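Local coordinates for protein transcription factor MBP1 (Magnaporthe oryzae, PDB 4UX5) that probably activates RNA polymerase II transcription, binding DNA through the winged helix-turn-helix domain that makes up this chain, at residues W46-A49 against T50-L53; F58-P61 against A62-I66; G84-Q87 against G88-P92. All coordinates share one frame; numbering follows the deposited sequence.

Interaction 1 of 3, residues W46-A49 against T50-L53. With nucleotides of chain C.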
loop_
_atom_site.group_PDB
_atom_site.type_symbol
_atom_site.label_atom_id
_atom_site.label_comp_id
_atom_site.label_asym_id
_atom_site.label_seq_id
_atom_site.Cartn_x
_atom_site.Cartn_y
_atom_site.Cartn_z
ATOM N N TRP A 46 16.450 -4.858 -7.501
ATOM C CA TRP A 46 15.520 -3.744 -7.583
ATOM C C TRP A 46 15.897 -2.705 -6.537
ATOM O O TRP A 46 16.366 -3.046 -5.451
ATOM C CB TRP A 46 14.079 -4.208 -7.389
ATOM C CG TRP A 46 13.472 -4.811 -8.618
ATOM C CD1 TRP A 46 14.115 -5.515 -9.595
ATOM C CD2 TRP A 46 12.097 -4.743 -9.010
ATOM N NE1 TRP A 46 13.221 -5.898 -10.567
ATOM C CE2 TRP A 46 11.974 -5.437 -10.230
ATOM C CE3 TRP A 46 10.955 -4.169 -8.445
ATOM C CZ2 TRP A 46 10.758 -5.571 -10.894
ATOM C CZ3 TRP A 46 9.749 -4.302 -9.104
ATOM C CH2 TRP A 46 9.659 -4.997 -10.316
ATOM N N ILE A 47 15.697 -1.435 -6.871
ATOM C CA ILE A 47 16.154 -0.345 -6.021
ATOM C C ILE A 47 14.991 0.569 -5.631
ATOM O O ILE A 47 14.004 0.676 -6.359
ATOM C CB ILE A 47 17.272 0.467 -6.724
ATOM C CG1 ILE A 47 18.019 1.351 -5.724
ATOM C CG2 ILE A 47 16.706 1.275 -7.887
ATOM C CD1 ILE A 47 19.376 1.801 -6.209
ATOM N N ASN A 48 15.107 1.205 -4.470
ATOM C CA ASN A 48 14.051 2.067 -3.947
ATOM C C ASN A 48 14.060 3.443 -4.613
ATOM O O ASN A 48 14.925 4.272 -4.332
ATOM C CB ASN A 48 14.198 2.209 -2.429
ATOM C CG ASN A 48 12.935 2.723 -1.760
ATOM O OD1 ASN A 48 12.284 3.643 -2.251
ATOM N ND2 ASN A 48 12.580 2.121 -0.630
ATOM N N ALA A 49 13.090 3.678 -5.491
ATOM C CA ALA A 49 13.010 4.933 -6.234
ATOM C C ALA A 49 12.658 6.105 -5.325
ATOM O O ALA A 49 12.996 7.250 -5.617
ATOM C CB ALA A 49 11.993 4.818 -7.359
ATOM N N THR A 50 11.975 5.814 -4.223
ATOM C CA THR A 50 11.608 6.845 -3.261
ATOM C C THR A 50 12.848 7.346 -2.530
ATOM O O THR A 50 12.969 8.535 -2.239
ATOM C CB THR A 50 10.572 6.327 -2.241
ATOM O OG1 THR A 50 9.488 5.703 -2.938
ATOM C CG2 THR A 50 10.031 7.464 -1.388
ATOM N N HIS A 51 13.772 6.433 -2.243
ATOM C CA HIS A 51 15.044 6.792 -1.625
ATOM C C HIS A 51 15.887 7.659 -2.556
ATOM O O HIS A 51 16.588 8.567 -2.111
ATOM C CB HIS A 51 15.835 5.539 -1.240
ATOM C CG HIS A 51 15.219 4.743 -0.133
ATOM N ND1 HIS A 51 15.699 3.510 0.251
ATOM C CD2 HIS A 51 14.165 5.002 0.678
ATOM C CE1 HIS A 51 14.969 3.043 1.246
ATOM N NE2 HIS A 51 14.030 3.930 1.525
ATOM N N ILE A 52 15.822 7.360 -3.850
ATOM C CA ILE A 52 16.589 8.096 -4.849
ATOM C C ILE A 52 16.089 9.532 -4.963
ATOM O O ILE A 52 16.875 10.475 -4.908
ATOM C CB ILE A 52 16.518 7.415 -6.232
ATOM C CG1 ILE A 52 17.131 6.013 -6.169
ATOM C CG2 ILE A 52 17.227 8.259 -7.279
ATOM C CD1 ILE A 52 17.043 5.247 -7.471
ATOM N N LEU A 53 14.778 9.693 -5.110
ATOM C CA LEU A 53 14.179 11.018 -5.228
ATOM C C LEU A 53 14.348 11.833 -3.946
ATOM O O LEU A 53 14.383 13.062 -3.988
ATOM C CB LEU A 53 12.698 10.902 -5.593
ATOM C CG LEU A 53 12.419 10.319 -6.980
ATOM C CD1 LEU A 53 10.923 10.224 -7.237
ATOM C CD2 LEU A 53 13.105 11.147 -8.061
ATOM P P DG C 10 6.090 6.530 -1.779
ATOM O OP1 DG C 10 6.899 6.037 -2.918
ATOM O OP2 DG C 10 6.237 7.925 -1.308
ATOM O "O5'" DG C 10 4.557 6.254 -2.136
ATOM C "C5'" DG C 10 4.141 4.939 -2.486
ATOM C "C4'" DG C 10 2.671 4.725 -2.164
ATOM O "O4'" DG C 10 2.396 5.162 -0.805
ATOM C "C3'" DG C 10 1.693 5.487 -3.056
ATOM O "O3'" DG C 10 0.559 4.682 -3.307
ATOM C "C2'" DG C 10 1.334 6.698 -2.204
ATOM C "C1'" DG C 10 1.328 6.084 -0.816
ATOM N N9 DG C 10 1.543 7.055 0.247
ATOM C C8 DG C 10 2.554 7.980 0.329
ATOM N N7 DG C 10 2.492 8.724 1.398
ATOM C C5 DG C 10 1.366 8.263 2.068
ATOM C C6 DG C 10 0.798 8.688 3.291
ATOM O O6 DG C 10 1.190 9.587 4.048
ATOM N N1 DG C 10 -0.344 7.954 3.612
ATOM C C2 DG C 10 -0.866 6.938 2.847
ATOM N N2 DG C 10 -1.972 6.346 3.319
ATOM N N3 DG C 10 -0.340 6.530 1.698
ATOM C C4 DG C 10 0.770 7.235 1.372
ATOM P P DC C 9 9.098 8.138 3.287
ATOM O OP1 DC C 9 10.518 7.716 3.323
ATOM O OP2 DC C 9 8.752 9.575 3.287
ATOM O "O5'" DC C 9 8.379 7.438 2.040
ATOM C "C5'" DC C 9 8.523 6.034 1.839
ATOM C "C4'" DC C 9 7.170 5.350 1.724
ATOM O "O4'" DC C 9 6.517 5.347 3.005
ATOM C "C3'" DC C 9 6.179 6.025 0.797
ATOM O "O3'" DC C 9 6.378 5.562 -0.530
ATOM C "C2'" DC C 9 4.821 5.573 1.353
ATOM C "C1'" DC C 9 5.127 5.193 2.810
ATOM N N1 DC C 9 4.412 6.029 3.826
ATOM C C2 DC C 9 3.218 5.566 4.397
ATOM O O2 DC C 9 2.761 4.473 4.042
ATOM N N3 DC C 9 2.591 6.333 5.321
ATOM C C4 DC C 9 3.111 7.506 5.678
ATOM N N4 DC C 9 2.455 8.226 6.593
ATOM C C5 DC C 9 4.324 7.995 5.112
ATOM C C6 DC C 9 4.936 7.231 4.200
#
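N48 is the N-cap of the helix that carries T50, H51, I52 and L53. This is a local contact at the N-terminus of helix 49-55, the first helix of the helix-turn-helix in this winged DNA-binding domain. Its OD1 accepts a bond from the backbone N of H51 at 3.2 Å, with the donor lying above the amide carbonyl plane rather than on a lone pair. The backbone N of T50 adds a weak bond to the same OD1 at 2.9 Å. The first turn then closes with ordinary backbone bonds, from I52 N to N48 O and from L53 N to A49 O.

The amide of N48 also lies over one face of the H51 ring. The two planes are 15° apart, a stacked pair. N48 ND2 stands above the rim of the ring, 3.2 Å from H51 NE2, but the angle is wrong for a hydrogen bond. N48 CB makes a CH-pi contact with the same ring, 3.7 Å from its centroid. The side chain leaves with CG opposite the backbone N (chi1 -163°), which swings the amide across the helix start. ND2 is held by the carbonyl O of Q87. H51 ND1 is bonded to the backbone N of M39, and H51 NE2 makes a weak bond to K85 O. Both ends of the stack are thus fixed by neighbouring parts of the domain.

On the inner side, I47 CG2 meets I52 CD1 at 4.0 Å, beside F113. On the DNA side, T50 OG1 is bonded to the backbone N of T89 and donates to OP1 of DG10 of chain C at 2.6 Å.

Interaction 2 of 3, residues F58-P61 against A62-I66. With nucleotides of chain C.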
loop_
_atom_site.group_PDB
_atom_site.type_symbol
_atom_site.label_atom_id
_atom_site.label_comp_id
_atom_site.label_asym_id
_atom_site.label_seq_id
_atom_site.Cartn_x
_atom_site.Cartn_y
_atom_site.Cartn_z
ATOM N N PHE A 58 14.056 16.700 -3.846
ATOM C CA PHE A 58 12.597 16.623 -3.886
ATOM C C PHE A 58 11.946 16.330 -2.538
ATOM O O PHE A 58 12.333 15.396 -1.837
ATOM C CB PHE A 58 12.158 15.561 -4.892
ATOM C CG PHE A 58 12.617 15.832 -6.288
ATOM C CD1 PHE A 58 12.214 16.980 -6.950
ATOM C CD2 PHE A 58 13.453 14.943 -6.942
ATOM C CE1 PHE A 58 12.638 17.238 -8.242
ATOM C CE2 PHE A 58 13.879 15.194 -8.234
ATOM C CZ PHE A 58 13.470 16.343 -8.886
ATOM N N ASP A 59 10.941 17.130 -2.194
ATOM C CA ASP A 59 10.138 16.889 -0.999
ATOM C C ASP A 59 8.943 16.004 -1.343
ATOM O O ASP A 59 8.817 15.547 -2.478
ATOM C CB ASP A 59 9.673 18.210 -0.385
ATOM C CG ASP A 59 8.751 18.986 -1.303
ATOM O OD1 ASP A 59 8.819 18.783 -2.533
ATOM O OD2 ASP A 59 7.959 19.805 -0.795
ATOM N N LYS A 60 8.062 15.780 -0.369
ATOM C CA LYS A 60 6.983 14.803 -0.520
ATOM C C LYS A 60 6.078 15.044 -1.742
ATOM O O LYS A 60 5.920 14.140 -2.563
ATOM C CB LYS A 60 6.134 14.743 0.757
ATOM C CG LYS A 60 5.166 13.566 0.805
ATOM C CD LYS A 60 5.914 12.241 0.737
ATOM C CE LYS A 60 4.965 11.051 0.816
ATOM N NZ LYS A 60 4.211 11.010 2.101
ATOM N N PRO A 61 5.494 16.255 -1.888
ATOM C CA PRO A 61 4.579 16.414 -3.025
ATOM C C PRO A 61 5.283 16.337 -4.380
ATOM O O PRO A 61 4.688 15.880 -5.358
ATOM C CB PRO A 61 3.986 17.815 -2.812
ATOM C CG PRO A 61 4.280 18.156 -1.386
ATOM C CD PRO A 61 5.580 17.495 -1.095
ATOM N N ALA A 62 6.535 16.780 -4.429
ATOM C CA ALA A 62 7.305 16.783 -5.670
ATOM C C ALA A 62 7.554 15.366 -6.175
ATOM O O ALA A 62 7.272 15.051 -7.332
ATOM C CB ALA A 62 8.626 17.512 -5.474
ATOM N N ARG A 63 8.085 14.515 -5.304
ATOM C CA ARG A 63 8.380 13.144 -5.691
ATOM C C ARG A 63 7.101 12.326 -5.821
ATOM O O ARG A 63 7.071 11.341 -6.551
ATOM C CB ARG A 63 9.348 12.488 -4.701
ATOM C CG ARG A 63 8.891 12.450 -3.253
ATOM C CD ARG A 63 9.985 11.841 -2.378
ATOM N NE ARG A 63 9.555 11.617 -1.001
ATOM C CZ ARG A 63 9.835 12.427 0.015
ATOM N NH1 ARG A 63 10.549 13.526 -0.187
ATOM N NH2 ARG A 63 9.401 12.136 1.235
ATOM N N THR A 64 6.046 12.743 -5.125
ATOM C CA THR A 64 4.738 12.116 -5.293
ATOM C C THR A 64 4.294 12.235 -6.746
ATOM O O THR A 64 3.826 11.267 -7.346
ATOM C CB THR A 64 3.662 12.749 -4.381
ATOM O OG1 THR A 64 3.999 12.527 -3.007
ATOM C CG2 THR A 64 2.297 12.138 -4.659
ATOM N N ARG A 65 4.459 13.428 -7.309
ATOM C CA ARG A 65 4.097 13.679 -8.701
ATOM C C ARG A 65 4.977 12.881 -9.660
ATOM O O ARG A 65 4.485 12.300 -10.627
ATOM C CB ARG A 65 4.200 15.171 -9.022
ATOM C CG ARG A 65 3.875 15.506 -10.469
ATOM C CD ARG A 65 4.386 16.883 -10.854
ATOM N NE ARG A 65 4.231 17.134 -12.285
ATOM C CZ ARG A 65 4.737 18.186 -12.921
ATOM N NH1 ARG A 65 5.439 19.092 -12.253
ATOM N NH2 ARG A 65 4.545 18.330 -14.225
ATOM N N ILE A 66 6.278 12.855 -9.383
ATOM C CA ILE A 66 7.230 12.141 -10.228
ATOM C C ILE A 66 6.976 10.635 -10.202
ATOM O O ILE A 66 7.001 9.976 -11.243
ATOM C CB ILE A 66 8.683 12.416 -9.795
ATOM C CG1 ILE A 66 8.994 13.911 -9.902
ATOM C CG2 ILE A 66 9.655 11.610 -10.641
ATOM C CD1 ILE A 66 10.402 14.271 -9.486
ATOM P P DG C 10 6.090 6.530 -1.779
ATOM O OP1 DG C 10 6.899 6.037 -2.918
ATOM O OP2 DG C 10 6.237 7.925 -1.308
ATOM O "O5'" DG C 10 4.557 6.254 -2.136
ATOM C "C5'" DG C 10 4.141 4.939 -2.486
ATOM C "C4'" DG C 10 2.671 4.725 -2.164
ATOM O "O4'" DG C 10 2.396 5.162 -0.805
ATOM C "C3'" DG C 10 1.693 5.487 -3.056
ATOM O "O3'" DG C 10 0.559 4.682 -3.307
ATOM C "C2'" DG C 10 1.334 6.698 -2.204
ATOM C "C1'" DG C 10 1.328 6.084 -0.816
ATOM N N9 DG C 10 1.543 7.055 0.247
ATOM C C8 DG C 10 2.554 7.980 0.329
ATOM N N7 DG C 10 2.492 8.724 1.398
ATOM C C5 DG C 10 1.366 8.263 2.068
ATOM C C6 DG C 10 0.798 8.688 3.291
ATOM O O6 DG C 10 1.190 9.587 4.048
ATOM N N1 DG C 10 -0.344 7.954 3.612
ATOM C C2 DG C 10 -0.866 6.938 2.847
ATOM N N2 DG C 10 -1.972 6.346 3.319
ATOM N N3 DG C 10 -0.340 6.530 1.698
ATOM C C4 DG C 10 0.770 7.235 1.372
#
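K60 O takes two bonds from T64, one from the backbone N at 2.9 Å and one from OG1 at 2.5 Å. The hydroxyl comes in from above the carbonyl plane, the N-H nearer to it. One residue earlier, R63 N donates to D59 O at 3.1 Å, almost straight at 176°. D59 occupies the N-cap position. These local bonds form the first turn of helix 60-71, the second helix of the helix-turn-helix, whose start faces the major groove. K60 NZ donates to N7 of DG10 of chain C at 2.9 Å. A bend in the lysine chain at chi2 (60°) lets CD pass by R63 NH2.

The R63 guanidinium folds back over this turn. K60 CA covers one of its faces, and F58 O lies at its edge, joined to NH1 by a weak bond. NH2 forms a salt bridge with a DNA phosphate, so the arginine ties the helix start to the DNA backbone. Further out, D59 OD1 touches A62 CB. F58 CD1 packs on A62 CB at 3.9 Å. I66 CD1 stands over the centre of the F58 ring, 3.7 Å from the centroid, in a CH-pi contact.

Interaction 3 of 3, residues G84-Q87 against G88-P92. With nucleotides of chain C.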
loop_
_atom_site.group_PDB
_atom_site.type_symbol
_atom_site.label_atom_id
_atom_site.label_comp_id
_atom_site.label_asym_id
_atom_site.label_seq_id
_atom_site.Cartn_x
_atom_site.Cartn_y
_atom_site.Cartn_z
ATOM N N GLY A 84 9.653 0.794 8.408
ATOM C CA GLY A 84 9.454 2.085 7.770
ATOM C C GLY A 84 10.434 2.478 6.682
ATOM O O GLY A 84 10.031 2.949 5.620
ATOM N N LYS A 85 11.721 2.287 6.943
ATOM C CA LYS A 85 12.760 2.738 6.024
ATOM C C LYS A 85 12.816 1.908 4.743
ATOM O O LYS A 85 13.374 2.346 3.738
ATOM C CB LYS A 85 14.117 2.722 6.730
ATOM C CG LYS A 85 14.241 3.788 7.808
ATOM C CD LYS A 85 15.254 3.408 8.872
ATOM C CE LYS A 85 15.322 4.472 9.956
ATOM N NZ LYS A 85 13.972 4.788 10.506
ATOM N N TYR A 86 12.232 0.715 4.777
ATOM C CA TYR A 86 12.191 -0.146 3.598
ATOM C C TYR A 86 11.093 0.298 2.632
ATOM O O TYR A 86 11.142 -0.009 1.440
ATOM C CB TYR A 86 11.981 -1.608 4.006
ATOM C CG TYR A 86 11.917 -2.574 2.841
ATOM C CD1 TYR A 86 13.075 -3.106 2.292
ATOM C CD2 TYR A 86 10.697 -2.957 2.294
ATOM C CE1 TYR A 86 13.023 -3.989 1.227
ATOM C CE2 TYR A 86 10.636 -3.837 1.228
ATOM C CZ TYR A 86 11.799 -4.349 0.698
ATOM O OH TYR A 86 11.740 -5.228 -0.362
ATOM N N GLN A 87 10.109 1.026 3.151
ATOM C CA GLN A 87 8.958 1.446 2.356
ATOM C C GLN A 87 9.343 2.320 1.170
ATOM O O GLN A 87 10.381 2.978 1.175
ATOM C CB GLN A 87 7.956 2.207 3.222
ATOM C CG GLN A 87 7.412 1.442 4.407
ATOM C CD GLN A 87 6.395 2.258 5.176
ATOM O OE1 GLN A 87 5.188 2.098 4.991
ATOM N NE2 GLN A 87 6.875 3.152 6.031
ATOM N N GLY A 88 8.484 2.331 0.158
ATOM C CA GLY A 88 8.691 3.165 -1.007
ATOM C C GLY A 88 8.297 2.462 -2.288
ATOM O O GLY A 88 7.705 1.383 -2.258
ATOM N N THR A 89 8.625 3.080 -3.417
ATOM C CA THR A 89 8.333 2.503 -4.721
ATOM C C THR A 89 9.584 1.861 -5.303
ATOM O O THR A 89 10.586 2.535 -5.538
ATOM C CB THR A 89 7.799 3.562 -5.696
ATOM O OG1 THR A 89 6.716 4.271 -5.082
ATOM C CG2 THR A 89 7.314 2.907 -6.980
ATOM N N TRP A 90 9.522 0.553 -5.532
ATOM C CA TRP A 90 10.683 -0.191 -6.003
ATOM C C TRP A 90 10.632 -0.467 -7.504
ATOM O O TRP A 90 9.584 -0.817 -8.049
ATOM C CB TRP A 90 10.810 -1.503 -5.230
ATOM C CG TRP A 90 11.152 -1.301 -3.785
ATOM C CD1 TRP A 90 10.312 -0.885 -2.796
ATOM C CD2 TRP A 90 12.428 -1.507 -3.169
ATOM N NE1 TRP A 90 10.985 -0.818 -1.600
ATOM C CE2 TRP A 90 12.286 -1.197 -1.802
ATOM C CE3 TRP A 90 13.677 -1.925 -3.639
ATOM C CZ2 TRP A 90 13.344 -1.291 -0.901
ATOM C CZ3 TRP A 90 14.728 -2.019 -2.742
ATOM C CH2 TRP A 90 14.553 -1.704 -1.388
ATOM N N ILE A 91 11.778 -0.301 -8.161
ATOM C CA ILE A 91 11.896 -0.500 -9.604
ATOM C C ILE A 91 13.189 -1.249 -9.931
ATOM O O ILE A 91 14.120 -1.251 -9.126
ATOM C CB ILE A 91 11.872 0.848 -10.364
ATOM C CG1 ILE A 91 12.990 1.770 -9.869
ATOM C CG2 ILE A 91 10.519 1.520 -10.225
ATOM C CD1 ILE A 91 13.011 3.119 -10.560
ATOM N N PRO A 92 13.247 -1.900 -11.108
ATOM C CA PRO A 92 14.481 -2.569 -11.541
ATOM C C PRO A 92 15.681 -1.623 -11.578
ATOM O O PRO A 92 15.508 -0.413 -11.727
ATOM C CB PRO A 92 14.135 -3.078 -12.948
ATOM C CG PRO A 92 12.876 -2.357 -13.337
ATOM C CD PRO A 92 12.148 -2.120 -12.062
ATOM P P DG C 8 11.557 7.190 9.370
ATOM O OP1 DG C 8 12.872 6.692 8.909
ATOM O OP2 DG C 8 11.462 8.475 10.100
ATOM O "O5'" DG C 8 10.567 7.262 8.118
ATOM C "C5'" DG C 8 10.455 6.146 7.252
ATOM C "C4'" DG C 8 9.199 6.230 6.408
ATOM O "O4'" DG C 8 8.038 5.849 7.200
ATOM C "C3'" DG C 8 8.877 7.621 5.844
ATOM O "O3'" DG C 8 8.360 7.476 4.545
ATOM C "C2'" DG C 8 7.781 8.100 6.785
ATOM C "C1'" DG C 8 7.031 6.795 6.954
ATOM N N9 DG C 8 6.061 6.785 8.040
ATOM C C8 DG C 8 5.975 7.666 9.088
ATOM N N7 DG C 8 4.984 7.410 9.901
ATOM C C5 DG C 8 4.373 6.292 9.349
ATOM C C6 DG C 8 3.247 5.558 9.788
ATOM O O6 DG C 8 2.542 5.761 10.785
ATOM N N1 DG C 8 2.961 4.493 8.936
ATOM C C2 DG C 8 3.677 4.178 7.804
ATOM N N2 DG C 8 3.254 3.115 7.105
ATOM N N3 DG C 8 4.734 4.859 7.384
ATOM C C4 DG C 8 5.022 5.898 8.202
ATOM P P DC C 9 9.098 8.138 3.287
ATOM O OP1 DC C 9 10.518 7.716 3.323
ATOM O OP2 DC C 9 8.752 9.575 3.287
ATOM O "O5'" DC C 9 8.379 7.438 2.040
ATOM C "C5'" DC C 9 8.523 6.034 1.839
ATOM C "C4'" DC C 9 7.170 5.350 1.724
ATOM O "O4'" DC C 9 6.517 5.347 3.005
ATOM C "C3'" DC C 9 6.179 6.025 0.797
ATOM O "O3'" DC C 9 6.378 5.562 -0.530
ATOM C "C2'" DC C 9 4.821 5.573 1.353
ATOM C "C1'" DC C 9 5.127 5.193 2.810
ATOM N N1 DC C 9 4.412 6.029 3.826
ATOM C C2 DC C 9 3.218 5.566 4.397
ATOM O O2 DC C 9 2.761 4.473 4.042
ATOM N N3 DC C 9 2.591 6.333 5.321
ATOM C C4 DC C 9 3.111 7.506 5.678
ATOM N N4 DC C 9 2.455 8.226 6.593
ATOM C C5 DC C 9 4.324 7.995 5.112
ATOM C C6 DC C 9 4.936 7.231 4.200
ATOM P P DG C 10 6.090 6.530 -1.779
ATOM O OP1 DG C 10 6.899 6.037 -2.918
ATOM O OP2 DG C 10 6.237 7.925 -1.308
ATOM O "O5'" DG C 10 4.557 6.254 -2.136
ATOM C "C5'" DG C 10 4.141 4.939 -2.486
ATOM C "C4'" DG C 10 2.671 4.725 -2.164
ATOM O "O4'" DG C 10 2.396 5.162 -0.805
ATOM C "C3'" DG C 10 1.693 5.487 -3.056
ATOM O "O3'" DG C 10 0.559 4.682 -3.307
ATOM C "C2'" DG C 10 1.334 6.698 -2.204
ATOM C "C1'" DG C 10 1.328 6.084 -0.816
ATOM N N9 DG C 10 1.543 7.055 0.247
ATOM C C8 DG C 10 2.554 7.980 0.329
ATOM N N7 DG C 10 2.492 8.724 1.398
ATOM C C5 DG C 10 1.366 8.263 2.068
ATOM C C6 DG C 10 0.798 8.688 3.291
ATOM O O6 DG C 10 1.190 9.587 4.048
ATOM N N1 DG C 10 -0.344 7.954 3.612
ATOM C C2 DG C 10 -0.866 6.938 2.847
ATOM N N2 DG C 10 -1.972 6.346 3.319
ATOM N N3 DG C 10 -0.340 6.530 1.698
ATOM C C4 DG C 10 0.770 7.235 1.372
#
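Y86 and W90 stack within the wing, the hairpin formed by strands 77-79 and 88-91 and the loop between them. The Y86 ring and the six-membered ring of W90 form an offset pair, with centroids 4.7 Å apart and planes at 30°. W90 CZ2 stands over the rim of the Y86 face and comes to 3.5 Å from CE1. Y86 CG lies opposite its backbone N (chi1 180°), which carries the ring across to the tryptophan. Y86 OH is bonded to NH1 of R41.

One hydrogen bond crosses the two segments. W90 NE1 donates to Y86 O at 3.1 Å, and the acceptor lies in the indole plane. The same residue pair is thus joined by a stack and by a bond.

The DNA bonds come from both segments. Q87 lies against the minor groove edge of DG8 of chain C. Its NE2 donates to N3 at 3.1 Å and its OE1 accepts from N2 at 3.0 Å. NE2 also donates to G84 O, on a lone pair in that carbonyl plane. OE1 has G81 N as a second partner. K85 NZ reaches OP1 of the same nucleotide at 2.7 Å, and T89 OG1 donates to OP1 of DG10 at 2.8 Å.

G88, between Q87 and T89, has phi 141°, where a CB would jam against Q87 O. Its bare CA comes 3.4 Å from DC9 O3'. The amide of Q87 is held in rotation by G84 and G81. It matches one donor and one acceptor of guanine. Only guanine among the DNA bases offers N2 in the minor groove, which suggests direct base reading.

Interactions 2 and 3 read bases of one DNA strand, chain C, from different grooves. Interaction 2 brings a lysine to the major groove edge of DG10, while interaction 3 puts a glutamine in the minor groove at DG8. Interaction 1 lies between them and holds the phosphate of DG10. Its centre is about 13 Å from that of interaction 2 and about 6 Å from that of interaction 3. L53 CD1 packs on R63 CB at 3.7 Å, joining the two helices of the helix-turn-helix. A49 N and T89 O, 2.8 Å apart, probably bond strand 47-48 to strand 88-91. Interactions 2 and 3 do not touch; their nearest atoms are about 7 Å apart. Residues of interactions 1 and 3 share OP1 of DG10.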